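Local coordinates for sensory box/response regulator (Mycobacterium smegmatis, PDB 5YRP), which is a sensory-box response regulator whose EAL domain, a closed beta/alpha barrel, carries a magnesium ion in this model, at residues R62-F68 with I103-L109; F96-A101 with G136-V142; V174-S179 with G205-A211. All blocks are in the same frame, centred on the assembly; numbering follows the deposited sequence.

Contact 1 (R62-F68 with I103-L109); sequences RTACAEF and IMKEFGL
Residues 62-68 are helical throughout. Residues 103-106 are the last turn of a second helix, and Phe107 (phi/psi -98/18) leaves it. Gly108 has positive phi (54/36), and Leu109 is extended. Leu109 N bonds back to Met104 O at 3.0 Å. The register sets Arg62 beside Ile103 (CA-CA 6.4 Å) and Ala66 beside Phe107 (CA-CA 6.0 Å).

Charge lies at the exposed end. Arg62 is extended (t at chi1 to chi3) and its NH2 makes a salt bridge of 2.6 Å to Glu106 OE1. Its NH1 also lies 3.3 Å from Ile103 CD1.

Ala66 CB makes a CH-pi contact over one face of the Phe107 ring (chi1 m), 3.9 Å from its centroid.

The rest is apolar. Cys65 CB points at the second segment and meets Ile103 CG2 at 3.7 Å, Phe107 CD2 at 4.0 Å and Leu109 CD1 at 3.5 Å. Phe68 (chi1 t) brings its CD2 to 3.4 Å from Leu109 CD2.

This is packing between neighbouring helices on the outside of a beta/alpha barrel. Helix 52-73 also leans on the barrel: Ala64 and Phe68 touch Leu82 of strand 81-86. Phe107 and Leu109, past the end of helix 96-106, touch Ser69 of helix 52-73.

Contact 2 (F96-A101 with G136-V142); sequences FVESVA and GLHNVGV
This is apolar packing between two nearly parallel helices on the outer layer of a beta/alpha barrel. Residues 96-101 open helix 96-106, and residues 136-140 close helix 130-140. The two short axes approach to 9.5 Å and cross at -15°. Such near-parallel neighbours are characteristic of successive beta-alpha units in this fold.

The register pairs Val97 with Leu137 and Ala101 with Val140, both at 5.9 Å between CA atoms. Val97 points toward the second helix with chi1 t. Its CG1 rests 3.6 Å from Gly136 C. An ideal CB on Gly136 would be only 3.0 Å from Val97 CG1, so the bare glycine makes room for the valine. Val97 CG2 also meets Leu137 CG at 4.3 Å.

One turn on, Ala101 CB lies 3.5 Å from Val140 CG1 (chi1 t). On the buried side, Phe96 CE2 touches Leu137 CD1 at 4.3 Å, with the leucine at the ring edge. Val100 (chi1 t) has its CB 4.3 Å from Leu137 CD2 and its CG1 3.9 Å from Val142 CG2.

The second helix ends in a Schellman motif. Gly141 is the C-prime residue, with phi/psi 100/41. Val142 N bonds to Leu137 O at 2.9 Å, and Gly141 N bonds weakly to His138 O at 3.2 Å. This turn brings Val142 back against the first helix.

Phe96, Leu137 and Val142 all touch Leu116 of strand 114-119. The helix pair therefore packs over that strand, which lies between the two helices in the chain.

Contact 3 (V174-S179 with G205-A211); sequences VAELGS and GVETERA
A water molecule bridges the backbones of the two segments. Water 1 donates to Ala175 O at 2.8 Å and accepts from Thr208 N at 3.1 Å.

Residues 174-175 end a weakly bonded helix. Leu177 N bonds to Val174 O at 3.0 Å, Leu177 is extended (-65/129), and Gly178 has positive phi (103/-59). In the second segment Gly205 (76/33) leads into Val206, the centre of an inverse gamma turn. Thr208 (chi1 p) is the N-cap of the next helix, and its OG1 accepts from Ala211 N at 3.1 Å. The CA register is Val174 with Val206 and Ala175 with Glu207, both 5.8 Å, and Leu177 with Ala211, 4.8 Å.

Val174 (chi1 t) fills the buried end. Its CG1 lies 3.4 Å from Gly205 O and 3.6 Å from Val206 CG2, and its O lies 3.4 Å from Ala211 CB. Leu177 CB meets Ala211 CB at 3.7 Å.

At the exposed end Arg210 lies along the other backbone. Its CD is 3.5 Å from Leu177 O, 3.7 Å from Gly178 CA and 3.5 Å from Ser179 N. An ideal CB on Gly178 would clash with that CD. Ser179 OG donates to Glu176 O at 3.1 Å.

The contact sets the end of helix 171-175 and its following loop against the loop leading into helix 209-218, each past the C-terminal end of a barrel strand (166-169, 200-203). Gly205 lies about 10 Å from the magnesium ion. The chemistry implies a small apolar core of Val174, Val206, Leu177 and Ala211, with a water linking the backbones beside it.

In the fold
Contacts 1 and 2 are neighbours. They share helix 96-106, packed against helix 52-73 in contact 1 and helix 130-140 in contact 2, and Met104 SE touches Val142 CG2 at 3.9 Å. Their segments alternate along the chain, as expected for successive units round a barrel. Contact 3 lies across the chain's centre, its own centre about 34 Å from that of contact 1 and about 35 Å from that of contact 2. All three are partly buried. Contact 2 is wholly apolar across its helices, and none of its touching residues is exposed. Contact 1 adds a surface salt bridge. Contact 3, between largely irregular segments, adds a water bridge between backbones to a small apolar core.

Contact 1 (R62-F68 with I103-L109)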
ATOM      1  N   ARG A  62     -17.630  -3.738 -24.577  1.00 63.80           N
ATOM      2  CA  ARG A  62     -18.548  -3.508 -25.694  1.00 65.72           C
ATOM      3  C   ARG A  62     -20.017  -3.704 -25.282  1.00 64.36           C
ATOM      4  O   ARG A  62     -20.883  -2.886 -25.613  1.00 63.57           O
ATOM      5  CB  ARG A  62     -18.195  -4.441 -26.860  1.00 68.73           C
ATOM      6  CG  ARG A  62     -18.877  -4.095 -28.178  1.00 72.55           C
ATOM      7  CD  ARG A  62     -18.491  -5.068 -29.282  1.00 74.01           C
ATOM      8  NE  ARG A  62     -19.027  -4.672 -30.584  1.00 74.89           N
ATOM      9  CZ  ARG A  62     -18.541  -3.695 -31.348  1.00 75.60           C
ATOM     10  NH1 ARG A  62     -17.494  -2.970 -30.954  1.00 75.81           N
ATOM     11  NH2 ARG A  62     -19.110  -3.435 -32.519  1.00 76.32           N
ATOM     12  N   THR A  63     -20.286  -4.784 -24.557  1.00 60.83           N
ATOM     13  CA  THR A  63     -21.644  -5.110 -24.127  1.00 59.74           C
ATOM     14  C   THR A  63     -22.161  -4.116 -23.080  1.00 59.55           C
ATOM     15  O   THR A  63     -23.330  -3.725 -23.104  1.00 58.25           O
ATOM     16  CB  THR A  63     -21.718  -6.540 -23.556  1.00 59.09           C
ATOM     17  OG1 THR A  63     -21.052  -7.443 -24.445  1.00 59.59           O
ATOM     18  CG2 THR A  63     -23.162  -6.988 -23.384  1.00 58.43           C
ATOM     19  N   ALA A  64     -21.283  -3.719 -22.164  1.00 60.03           N
ATOM     20  CA  ALA A  64     -21.635  -2.756 -21.118  1.00 60.24           C
ATOM     21  C   ALA A  64     -21.977  -1.410 -21.734  1.00 60.28           C
ATOM     22  O   ALA A  64     -23.010  -0.825 -21.424  1.00 61.12           O
ATOM     23  CB  ALA A  64     -20.494  -2.605 -20.125  1.00 60.04           C
ATOM     24  N   CYS A  65     -21.096  -0.934 -22.610  1.00 59.71           N
ATOM     25  CA  CYS A  65     -21.305   0.317 -23.338  1.00 59.50           C
ATOM     26  C   CYS A  65     -22.562   0.282 -24.199  1.00 59.06           C
ATOM     27  O   CYS A  65     -23.271   1.276 -24.311  1.00 59.13           O
ATOM     28  CB  CYS A  65     -20.093   0.622 -24.216  1.00 60.64           C
ATOM     29  SG  CYS A  65     -18.621   1.121 -23.293  1.00 62.38           S
ATOM     30  N   ALA A  66     -22.826  -0.867 -24.808  1.00 60.33           N
ATOM     31  CA  ALA A  66     -24.028  -1.052 -25.616  1.00 61.92           C
ATOM     32  C   ALA A  66     -25.272  -0.928 -24.754  1.00 63.18           C
ATOM     33  O   ALA A  66     -26.172  -0.148 -25.056  1.00 64.75           O
ATOM     34  CB  ALA A  66     -24.000  -2.408 -26.298  1.00 63.08           C
ATOM     35  N   GLU A  67     -25.304  -1.707 -23.676  1.00 64.66           N
ATOM     36  CA  GLU A  67     -26.405  -1.684 -22.711  1.00 64.62           C
ATOM     37  C   GLU A  67     -26.554  -0.313 -22.054  1.00 63.22           C
ATOM     38  O   GLU A  67     -27.662   0.114 -21.745  1.00 62.67           O
ATOM     39  CB  GLU A  67     -26.177  -2.763 -21.644  1.00 66.49           C
ATOM     40  CG  GLU A  67     -27.203  -2.811 -20.516  1.00 67.94           C
ATOM     41  CD  GLU A  67     -28.617  -3.105 -20.986  1.00 68.85           C
ATOM     42  OE1 GLU A  67     -28.795  -3.622 -22.111  1.00 71.48           O
ATOM     43  OE2 GLU A  67     -29.555  -2.828 -20.211  1.00 67.74           O
ATOM     44  N   PHE A  68     -25.430   0.364 -21.848  1.00 63.60           N
ATOM     45  CA  PHE A  68     -25.409   1.689 -21.230  1.00 64.51           C
ATOM     46  C   PHE A  68     -26.090   2.722 -22.130  1.00 65.14           C
ATOM     47  O   PHE A  68     -26.906   3.514 -21.661  1.00 65.86           O
ATOM     48  CB  PHE A  68     -23.956   2.082 -20.904  1.00 63.71           C
ATOM     49  CG  PHE A  68     -23.794   3.444 -20.270  1.00 63.33           C
ATOM     50  CD1 PHE A  68     -24.745   3.963 -19.403  1.00 64.13           C
ATOM     51  CD2 PHE A  68     -22.648   4.190 -20.514  1.00 64.07           C
ATOM     52  CE1 PHE A  68     -24.575   5.211 -18.822  1.00 64.26           C
ATOM     53  CE2 PHE A  68     -22.472   5.437 -19.934  1.00 64.37           C
ATOM     54  CZ  PHE A  68     -23.438   5.949 -19.087  1.00 63.95           C
ATOM     55  N   ILE A 103     -15.305   2.187 -29.441  1.00 74.40           N
ATOM     56  CA  ILE A 103     -16.509   1.661 -28.799  1.00 74.29           C
ATOM     57  C   ILE A 103     -17.489   2.800 -28.507  1.00 75.23           C
ATOM     58  O   ILE A 103     -18.679   2.688 -28.790  1.00 76.69           O
ATOM     59  CB  ILE A 103     -16.192   0.908 -27.481  1.00 73.10           C
ATOM     60  CG1 ILE A 103     -15.231  -0.268 -27.714  1.00 72.33           C
ATOM     61  CG2 ILE A 103     -17.470   0.407 -26.817  1.00 72.58           C
ATOM     62  CD1 ILE A 103     -15.704  -1.317 -28.700  1.00 72.25           C
HETATM   63  N   MSE A 104     -16.982   3.898 -27.955  1.00 75.35           N
HETATM   64  CA  MSE A 104     -17.834   5.006 -27.511  1.00 78.16           C
HETATM   65  C   MSE A 104     -18.359   5.833 -28.649  1.00 78.24           C
HETATM   66  O   MSE A 104     -19.462   6.382 -28.567  1.00 79.59           O
HETATM   67  CB  MSE A 104     -17.034   5.885 -26.570  1.00 81.64           C
HETATM   68  CG  MSE A 104     -16.742   5.121 -25.287  1.00 84.78           C
HETATM   69 SE   MSE A 104     -15.892   6.332 -23.993  1.00 91.15          SE
HETATM   70  CE  MSE A 104     -17.483   7.393 -23.527  1.00 88.32           C
ATOM     71  N   LYS A 105     -17.562   5.959 -29.706  1.00 77.23           N
ATOM     72  CA  LYS A 105     -18.029   6.536 -30.965  1.00 75.09           C
ATOM     73  C   LYS A 105     -19.234   5.744 -31.470  1.00 72.28           C
ATOM     74  O   LYS A 105     -20.243   6.319 -31.880  1.00 70.94           O
ATOM     75  CB  LYS A 105     -16.904   6.499 -32.007  1.00 75.74           C
ATOM     76  CG  LYS A 105     -17.272   7.053 -33.380  1.00 76.10           C
ATOM     77  CD  LYS A 105     -17.361   8.569 -33.373  1.00 76.80           C
ATOM     78  CE  LYS A 105     -18.181   9.088 -34.542  1.00 77.56           C
ATOM     79  NZ  LYS A 105     -18.499  10.535 -34.381  1.00 78.67           N
ATOM     80  N   GLU A 106     -19.110   4.421 -31.418  1.00 70.09           N
ATOM     81  CA  GLU A 106     -20.131   3.500 -31.909  1.00 69.24           C
ATOM     82  C   GLU A 106     -21.469   3.657 -31.187  1.00 69.74           C
ATOM     83  O   GLU A 106     -22.515   3.786 -31.827  1.00 71.04           O
ATOM     84  CB  GLU A 106     -19.631   2.057 -31.776  1.00 67.69           C
ATOM     85  CG  GLU A 106     -20.559   1.002 -32.361  1.00 67.57           C
ATOM     86  CD  GLU A 106     -19.991  -0.401 -32.266  1.00 66.76           C
ATOM     87  OE1 GLU A 106     -20.763  -1.367 -32.448  1.00 65.91           O
ATOM     88  OE2 GLU A 106     -18.775  -0.545 -32.013  1.00 65.81           O
ATOM     89  N   PHE A 107     -21.426   3.650 -29.856  1.00 68.59           N
ATOM     90  CA  PHE A 107     -22.641   3.703 -29.032  1.00 67.43           C
ATOM     91  C   PHE A 107     -22.982   5.108 -28.521  1.00 66.17           C
ATOM     92  O   PHE A 107     -23.754   5.259 -27.569  1.00 62.70           O
ATOM     93  CB  PHE A 107     -22.517   2.730 -27.857  1.00 66.75           C
ATOM     94  CG  PHE A 107     -22.303   1.304 -28.278  1.00 65.66           C
ATOM     95  CD1 PHE A 107     -23.326   0.584 -28.880  1.00 65.45           C
ATOM     96  CD2 PHE A 107     -21.081   0.683 -28.078  1.00 65.12           C
ATOM     97  CE1 PHE A 107     -23.134  -0.730 -29.271  1.00 65.39           C
ATOM     98  CE2 PHE A 107     -20.882  -0.631 -28.464  1.00 65.29           C
ATOM     99  CZ  PHE A 107     -21.909  -1.339 -29.063  1.00 65.49           C
ATOM    100  N   GLY A 108     -22.403   6.124 -29.156  1.00 67.45           N
ATOM    101  CA  GLY A 108     -22.726   7.523 -28.871  1.00 67.98           C
ATOM    102  C   GLY A 108     -22.606   7.911 -27.411  1.00 67.33           C
ATOM    103  O   GLY A 108     -23.392   8.716 -26.912  1.00 67.22           O
ATOM    104  N   LEU A 109     -21.627   7.331 -26.726  1.00 68.82           N
ATOM    105  CA  LEU A 109     -21.397   7.640 -25.319  1.00 70.22           C
ATOM    106  C   LEU A 109     -20.537   8.894 -25.233  1.00 71.49           C
ATOM    107  O   LEU A 109     -19.513   8.983 -25.914  1.00 75.15           O
ATOM    108  CB  LEU A 109     -20.719   6.467 -24.610  1.00 69.62           C
ATOM    109  CG  LEU A 109     -21.552   5.182 -24.522  1.00 69.25           C
ATOM    110  CD1 LEU A 109     -20.719   4.032 -23.979  1.00 69.30           C
ATOM    111  CD2 LEU A 109     -22.791   5.379 -23.663  1.00 68.72           C
TER

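Contact 2 (F96-A101 with G136-V142)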
ATOM      1  N   PHE A  96      -5.477  -0.436 -27.884  1.00 99.20           N
ATOM      2  CA  PHE A  96      -6.464  -0.479 -26.800  1.00 96.11           C
ATOM      3  C   PHE A  96      -7.120   0.880 -26.581  1.00 95.39           C
ATOM      4  O   PHE A  96      -8.343   0.989 -26.573  1.00 96.41           O
ATOM      5  CB  PHE A  96      -5.827  -0.957 -25.491  1.00 95.04           C
ATOM      6  CG  PHE A  96      -6.729  -0.815 -24.293  1.00 94.10           C
ATOM      7  CD1 PHE A  96      -7.654  -1.805 -23.979  1.00 93.82           C
ATOM      8  CD2 PHE A  96      -6.662   0.314 -23.485  1.00 92.45           C
ATOM      9  CE1 PHE A  96      -8.490  -1.671 -22.881  1.00 92.32           C
ATOM     10  CE2 PHE A  96      -7.498   0.453 -22.388  1.00 90.95           C
ATOM     11  CZ  PHE A  96      -8.411  -0.540 -22.085  1.00 90.90           C
ATOM     12  N   VAL A  97      -6.301   1.912 -26.408  1.00 93.91           N
ATOM     13  CA  VAL A  97      -6.807   3.267 -26.154  1.00 94.76           C
ATOM     14  C   VAL A  97      -7.696   3.739 -27.307  1.00 93.88           C
ATOM     15  O   VAL A  97      -8.770   4.304 -27.089  1.00 92.32           O
ATOM     16  CB  VAL A  97      -5.658   4.280 -25.939  1.00 95.83           C
ATOM     17  CG1 VAL A  97      -6.199   5.697 -25.777  1.00 94.93           C
ATOM     18  CG2 VAL A  97      -4.829   3.902 -24.720  1.00 95.81           C
ATOM     19  N   GLU A  98      -7.232   3.503 -28.529  1.00 96.64           N
ATOM     20  CA  GLU A  98      -7.987   3.834 -29.738  1.00 97.58           C
ATOM     21  C   GLU A  98      -9.256   2.983 -29.874  1.00 93.37           C
ATOM     22  O   GLU A  98     -10.274   3.461 -30.374  1.00 90.59           O
ATOM     23  CB  GLU A  98      -7.102   3.651 -30.974  1.00102.94           C
ATOM     24  CG  GLU A  98      -5.883   4.567 -31.011  1.00108.11           C
ATOM     25  CD  GLU A  98      -4.991   4.334 -32.221  1.00113.50           C
ATOM     26  OE1 GLU A  98      -5.218   3.353 -32.963  1.00117.55           O
ATOM     27  OE2 GLU A  98      -4.053   5.133 -32.431  1.00116.51           O
ATOM     28  N   SER A  99      -9.181   1.728 -29.431  1.00 90.38           N
ATOM     29  CA  SER A  99     -10.322   0.802 -29.467  1.00 88.80           C
ATOM     30  C   SER A  99     -11.470   1.270 -28.576  1.00 87.27           C
ATOM     31  O   SER A  99     -12.631   1.225 -28.981  1.00 86.65           O
ATOM     32  CB  SER A  99      -9.895  -0.611 -29.046  1.00 88.32           C
ATOM     33  OG  SER A  99     -11.020  -1.453 -28.841  1.00 87.63           O
ATOM     34  N   VAL A 100     -11.135   1.716 -27.368  1.00 85.21           N
ATOM     35  CA  VAL A 100     -12.127   2.222 -26.417  1.00 83.42           C
ATOM     36  C   VAL A 100     -12.870   3.410 -27.027  1.00 81.30           C
ATOM     37  O   VAL A 100     -14.098   3.479 -26.958  1.00 79.56           O
ATOM     38  CB  VAL A 100     -11.480   2.646 -25.075  1.00 84.82           C
ATOM     39  CG1 VAL A 100     -12.505   3.292 -24.149  1.00 84.74           C
ATOM     40  CG2 VAL A 100     -10.846   1.449 -24.379  1.00 84.68           C
ATOM     41  N   ALA A 101     -12.119   4.335 -27.624  1.00 79.16           N
ATOM     42  CA  ALA A 101     -12.701   5.472 -28.338  1.00 76.34           C
ATOM     43  C   ALA A 101     -13.651   4.988 -29.423  1.00 74.86           C
ATOM     44  O   ALA A 101     -14.739   5.532 -29.599  1.00 72.39           O
ATOM     45  CB  ALA A 101     -11.604   6.329 -28.944  1.00 76.78           C
ATOM     46  N   GLY A 136      -3.643   9.039 -22.971  1.00 74.35           N
ATOM     47  CA  GLY A 136      -4.440   8.804 -24.172  1.00 73.61           C
ATOM     48  C   GLY A 136      -5.924   8.689 -23.868  1.00 73.42           C
ATOM     49  O   GLY A 136      -6.761   9.259 -24.576  1.00 70.16           O
ATOM     50  N   LEU A 137      -6.244   7.957 -22.802  1.00 73.30           N
ATOM     51  CA  LEU A 137      -7.631   7.725 -22.394  1.00 73.86           C
ATOM     52  C   LEU A 137      -8.351   8.986 -21.931  1.00 75.54           C
ATOM     53  O   LEU A 137      -9.541   9.151 -22.194  1.00 78.01           O
ATOM     54  CB  LEU A 137      -7.691   6.673 -21.286  1.00 73.47           C
ATOM     55  CG  LEU A 137      -7.578   5.220 -21.749  1.00 75.31           C
ATOM     56  CD1 LEU A 137      -7.334   4.300 -20.562  1.00 75.45           C
ATOM     57  CD2 LEU A 137      -8.821   4.788 -22.518  1.00 75.53           C
ATOM     58  N   HIS A 138      -7.637   9.862 -21.231  1.00 75.95           N
ATOM     59  CA  HIS A 138      -8.197  11.146 -20.804  1.00 76.95           C
ATOM     60  C   HIS A 138      -8.547  12.039 -21.996  1.00 78.93           C
ATOM     61  O   HIS A 138      -9.519  12.793 -21.945  1.00 79.14           O
ATOM     62  CB  HIS A 138      -7.239  11.874 -19.857  1.00 76.69           C
ATOM     63  CG  HIS A 138      -7.304  11.380 -18.447  1.00 77.37           C
ATOM     64  ND1 HIS A 138      -6.593  10.285 -18.011  1.00 78.46           N
ATOM     65  CD2 HIS A 138      -8.005  11.825 -17.378  1.00 78.66           C
ATOM     66  CE1 HIS A 138      -6.849  10.077 -16.733  1.00 78.86           C
ATOM     67  NE2 HIS A 138      -7.700  10.999 -16.324  1.00 78.75           N
ATOM     68  N   ASN A 139      -7.761  11.939 -23.068  1.00 81.32           N
ATOM     69  CA  ASN A 139      -8.016  12.692 -24.302  1.00 82.94           C
ATOM     70  C   ASN A 139      -9.241  12.197 -25.069  1.00 81.78           C
ATOM     71  O   ASN A 139      -9.901  12.972 -25.760  1.00 82.60           O
ATOM     72  CB  ASN A 139      -6.790  12.656 -25.210  1.00 84.69           C
ATOM     73  CG  ASN A 139      -5.582  13.317 -24.578  1.00 87.25           C
ATOM     74  OD1 ASN A 139      -5.587  13.646 -23.388  1.00 86.52           O
ATOM     75  ND2 ASN A 139      -4.536  13.517 -25.373  1.00 88.94           N
ATOM     76  N   VAL A 140      -9.524  10.905 -24.954  1.00 81.25           N
ATOM     77  CA  VAL A 140     -10.760  10.317 -25.488  1.00 79.58           C
ATOM     78  C   VAL A 140     -11.980  10.733 -24.652  1.00 78.09           C
ATOM     79  O   VAL A 140     -13.094  10.839 -25.168  1.00 79.27           O
ATOM     80  CB  VAL A 140     -10.662   8.775 -25.537  1.00 80.22           C
ATOM     81  CG1 VAL A 140     -11.981   8.142 -25.968  1.00 81.32           C
ATOM     82  CG2 VAL A 140      -9.550   8.347 -26.482  1.00 80.04           C
ATOM     83  N   GLY A 141     -11.756  10.986 -23.368  1.00 76.73           N
ATOM     84  CA  GLY A 141     -12.827  11.312 -22.423  1.00 75.31           C
ATOM     85  C   GLY A 141     -13.214  10.096 -21.600  1.00 73.39           C
ATOM     86  O   GLY A 141     -14.395   9.849 -21.357  1.00 71.51           O
ATOM     87  N   VAL A 142     -12.203   9.343 -21.174  1.00 71.21           N
ATOM     88  CA  VAL A 142     -12.387   8.122 -20.401  1.00 68.60           C
ATOM     89  C   VAL A 142     -11.691   8.286 -19.056  1.00 67.10           C
ATOM     90  O   VAL A 142     -10.486   8.528 -18.997  1.00 67.76           O
ATOM     91  CB  VAL A 142     -11.789   6.901 -21.128  1.00 68.65           C
ATOM     92  CG1 VAL A 142     -12.082   5.618 -20.365  1.00 68.74           C
ATOM     93  CG2 VAL A 142     -12.335   6.802 -22.543  1.00 69.24           C
TER

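Contact 3 (V174-S179 with G205-A211)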
ATOM      1  N   VAL A 174     -13.664  -1.858   4.401  1.00 54.56           N
ATOM      2  CA  VAL A 174     -15.035  -1.403   4.581  1.00 53.33           C
ATOM      3  C   VAL A 174     -15.895  -2.451   5.288  1.00 54.09           C
ATOM      4  O   VAL A 174     -16.761  -2.107   6.083  1.00 53.41           O
ATOM      5  CB  VAL A 174     -15.649  -1.041   3.219  1.00 52.69           C
ATOM      6  CG1 VAL A 174     -17.088  -0.584   3.364  1.00 53.40           C
ATOM      7  CG2 VAL A 174     -14.828   0.054   2.560  1.00 53.40           C
ATOM      8  N   ALA A 175     -15.646  -3.726   5.009  1.00 56.75           N
ATOM      9  CA  ALA A 175     -16.515  -4.817   5.467  1.00 58.56           C
ATOM     10  C   ALA A 175     -16.794  -4.771   6.965  1.00 58.71           C
ATOM     11  O   ALA A 175     -17.944  -4.650   7.387  1.00 59.13           O
ATOM     12  CB  ALA A 175     -15.911  -6.162   5.091  1.00 59.47           C
ATOM     13  N   GLU A 176     -15.735  -4.864   7.759  1.00 60.07           N
ATOM     14  CA  GLU A 176     -15.855  -4.830   9.217  1.00 60.48           C
ATOM     15  C   GLU A 176     -15.530  -3.437   9.755  1.00 58.21           C
ATOM     16  O   GLU A 176     -15.061  -3.290  10.879  1.00 55.63           O
ATOM     17  CB  GLU A 176     -14.933  -5.873   9.849  1.00 63.30           C
ATOM     18  CG  GLU A 176     -15.234  -7.302   9.422  1.00 66.51           C
ATOM     19  CD  GLU A 176     -14.203  -8.295   9.929  1.00 69.56           C
ATOM     20  OE1 GLU A 176     -13.781  -9.168   9.141  1.00 71.08           O
ATOM     21  OE2 GLU A 176     -13.804  -8.200  11.112  1.00 71.64           O
ATOM     22  N   LEU A 177     -15.798  -2.415   8.948  1.00 57.93           N
ATOM     23  CA  LEU A 177     -15.496  -1.040   9.317  1.00 58.27           C
ATOM     24  C   LEU A 177     -16.349  -0.622  10.503  1.00 60.61           C
ATOM     25  O   LEU A 177     -17.572  -0.788  10.487  1.00 61.63           O
ATOM     26  CB  LEU A 177     -15.751  -0.103   8.137  1.00 57.90           C
ATOM     27  CG  LEU A 177     -15.542   1.400   8.334  1.00 57.75           C
ATOM     28  CD1 LEU A 177     -14.122   1.721   8.773  1.00 58.58           C
ATOM     29  CD2 LEU A 177     -15.865   2.131   7.043  1.00 57.66           C
ATOM     30  N   GLY A 178     -15.686  -0.083  11.523  1.00 61.52           N
ATOM     31  CA  GLY A 178     -16.332   0.298  12.776  1.00 59.74           C
ATOM     32  C   GLY A 178     -16.039  -0.723  13.852  1.00 59.55           C
ATOM     33  O   GLY A 178     -15.477  -0.390  14.892  1.00 61.22           O
ATOM     34  N   SER A 179     -16.420  -1.971  13.596  1.00 60.01           N
ATOM     35  CA  SER A 179     -16.171  -3.065  14.533  1.00 62.57           C
ATOM     36  C   SER A 179     -14.682  -3.416  14.569  1.00 64.09           C
ATOM     37  O   SER A 179     -14.104  -3.600  15.643  1.00 64.76           O
ATOM     38  CB  SER A 179     -17.002  -4.301  14.167  1.00 63.40           C
ATOM     39  OG  SER A 179     -16.503  -4.950  13.009  1.00 65.66           O
ATOM     40  N   GLY A 205     -17.897  -2.590  -0.985  1.00 56.04           N
ATOM     41  CA  GLY A 205     -18.127  -3.573   0.073  1.00 56.13           C
ATOM     42  C   GLY A 205     -18.785  -3.012   1.323  1.00 55.50           C
ATOM     43  O   GLY A 205     -18.512  -3.479   2.425  1.00 56.95           O
ATOM     44  N   VAL A 206     -19.658  -2.022   1.152  1.00 54.54           N
ATOM     45  CA  VAL A 206     -20.395  -1.435   2.272  1.00 54.63           C
ATOM     46  C   VAL A 206     -21.516  -2.379   2.709  1.00 56.15           C
ATOM     47  O   VAL A 206     -22.648  -2.296   2.223  1.00 55.73           O
ATOM     48  CB  VAL A 206     -20.965  -0.054   1.914  1.00 55.11           C
ATOM     49  CG1 VAL A 206     -21.762   0.523   3.074  1.00 55.21           C
ATOM     50  CG2 VAL A 206     -19.838   0.899   1.553  1.00 56.20           C
ATOM     51  N   GLU A 207     -21.181  -3.272   3.634  1.00 56.83           N
ATOM     52  CA  GLU A 207     -22.083  -4.329   4.086  1.00 57.56           C
ATOM     53  C   GLU A 207     -22.995  -3.864   5.215  1.00 55.27           C
ATOM     54  O   GLU A 207     -24.136  -4.294   5.317  1.00 54.79           O
ATOM     55  CB  GLU A 207     -21.277  -5.533   4.572  1.00 61.23           C
ATOM     56  CG  GLU A 207     -20.271  -6.078   3.564  1.00 65.34           C
ATOM     57  CD  GLU A 207     -20.921  -6.806   2.405  1.00 69.10           C
ATOM     58  OE1 GLU A 207     -21.760  -7.690   2.672  1.00 74.11           O
ATOM     59  OE2 GLU A 207     -20.579  -6.508   1.234  1.00 68.90           O
ATOM     60  N   THR A 208     -22.482  -2.991   6.068  1.00 55.04           N
ATOM     61  CA  THR A 208     -23.189  -2.601   7.279  1.00 56.34           C
ATOM     62  C   THR A 208     -23.378  -1.103   7.339  1.00 56.65           C
ATOM     63  O   THR A 208     -22.559  -0.351   6.820  1.00 54.41           O
ATOM     64  CB  THR A 208     -22.411  -3.030   8.532  1.00 57.84           C
ATOM     65  OG1 THR A 208     -21.170  -2.316   8.597  1.00 59.16           O
ATOM     66  CG2 THR A 208     -22.135  -4.530   8.506  1.00 57.96           C
ATOM     67  N   GLU A 209     -24.466  -0.678   7.974  1.00 60.37           N
ATOM     68  CA  GLU A 209     -24.748   0.751   8.161  1.00 63.55           C
ATOM     69  C   GLU A 209     -23.721   1.389   9.095  1.00 61.21           C
ATOM     70  O   GLU A 209     -23.454   2.586   9.011  1.00 59.71           O
ATOM     71  CB  GLU A 209     -26.182   1.002   8.662  1.00 67.98           C
ATOM     72  CG  GLU A 209     -26.510   0.486  10.059  1.00 72.95           C
ATOM     73  CD  GLU A 209     -27.040  -0.943  10.066  1.00 78.31           C
ATOM     74  OE1 GLU A 209     -26.571  -1.771   9.249  1.00 81.02           O
ATOM     75  OE2 GLU A 209     -27.926  -1.240  10.899  1.00 80.89           O
ATOM     76  N   ARG A 210     -23.152   0.576   9.981  1.00 61.04           N
ATOM     77  CA  ARG A 210     -22.019   0.985  10.805  1.00 59.72           C
ATOM     78  C   ARG A 210     -20.903   1.518   9.919  1.00 58.05           C
ATOM     79  O   ARG A 210     -20.387   2.609  10.153  1.00 59.36           O
ATOM     80  CB  ARG A 210     -21.506  -0.198  11.630  1.00 60.38           C
ATOM     81  CG  ARG A 210     -20.542   0.193  12.739  1.00 62.16           C
ATOM     82  CD  ARG A 210     -19.727  -0.993  13.225  1.00 64.07           C
ATOM     83  NE  ARG A 210     -20.572  -2.066  13.739  1.00 65.25           N
ATOM     84  CZ  ARG A 210     -21.144  -2.078  14.941  1.00 66.02           C
ATOM     85  NH1 ARG A 210     -20.979  -1.066  15.789  1.00 65.95           N
ATOM     86  NH2 ARG A 210     -21.894  -3.116  15.296  1.00 66.46           N
ATOM     87  N   ALA A 211     -20.547   0.746   8.897  1.00 56.68           N
ATOM     88  CA  ALA A 211     -19.537   1.159   7.923  1.00 56.34           C
ATOM     89  C   ALA A 211     -19.972   2.411   7.170  1.00 55.14           C
ATOM     90  O   ALA A 211     -19.214   3.372   7.048  1.00 54.13           O
ATOM     91  CB  ALA A 211     -19.262   0.033   6.941  1.00 56.90           C
TER
HETATM   92  O   HOH W   1     -19.423  -2.963   5.685  1.00 43.97           O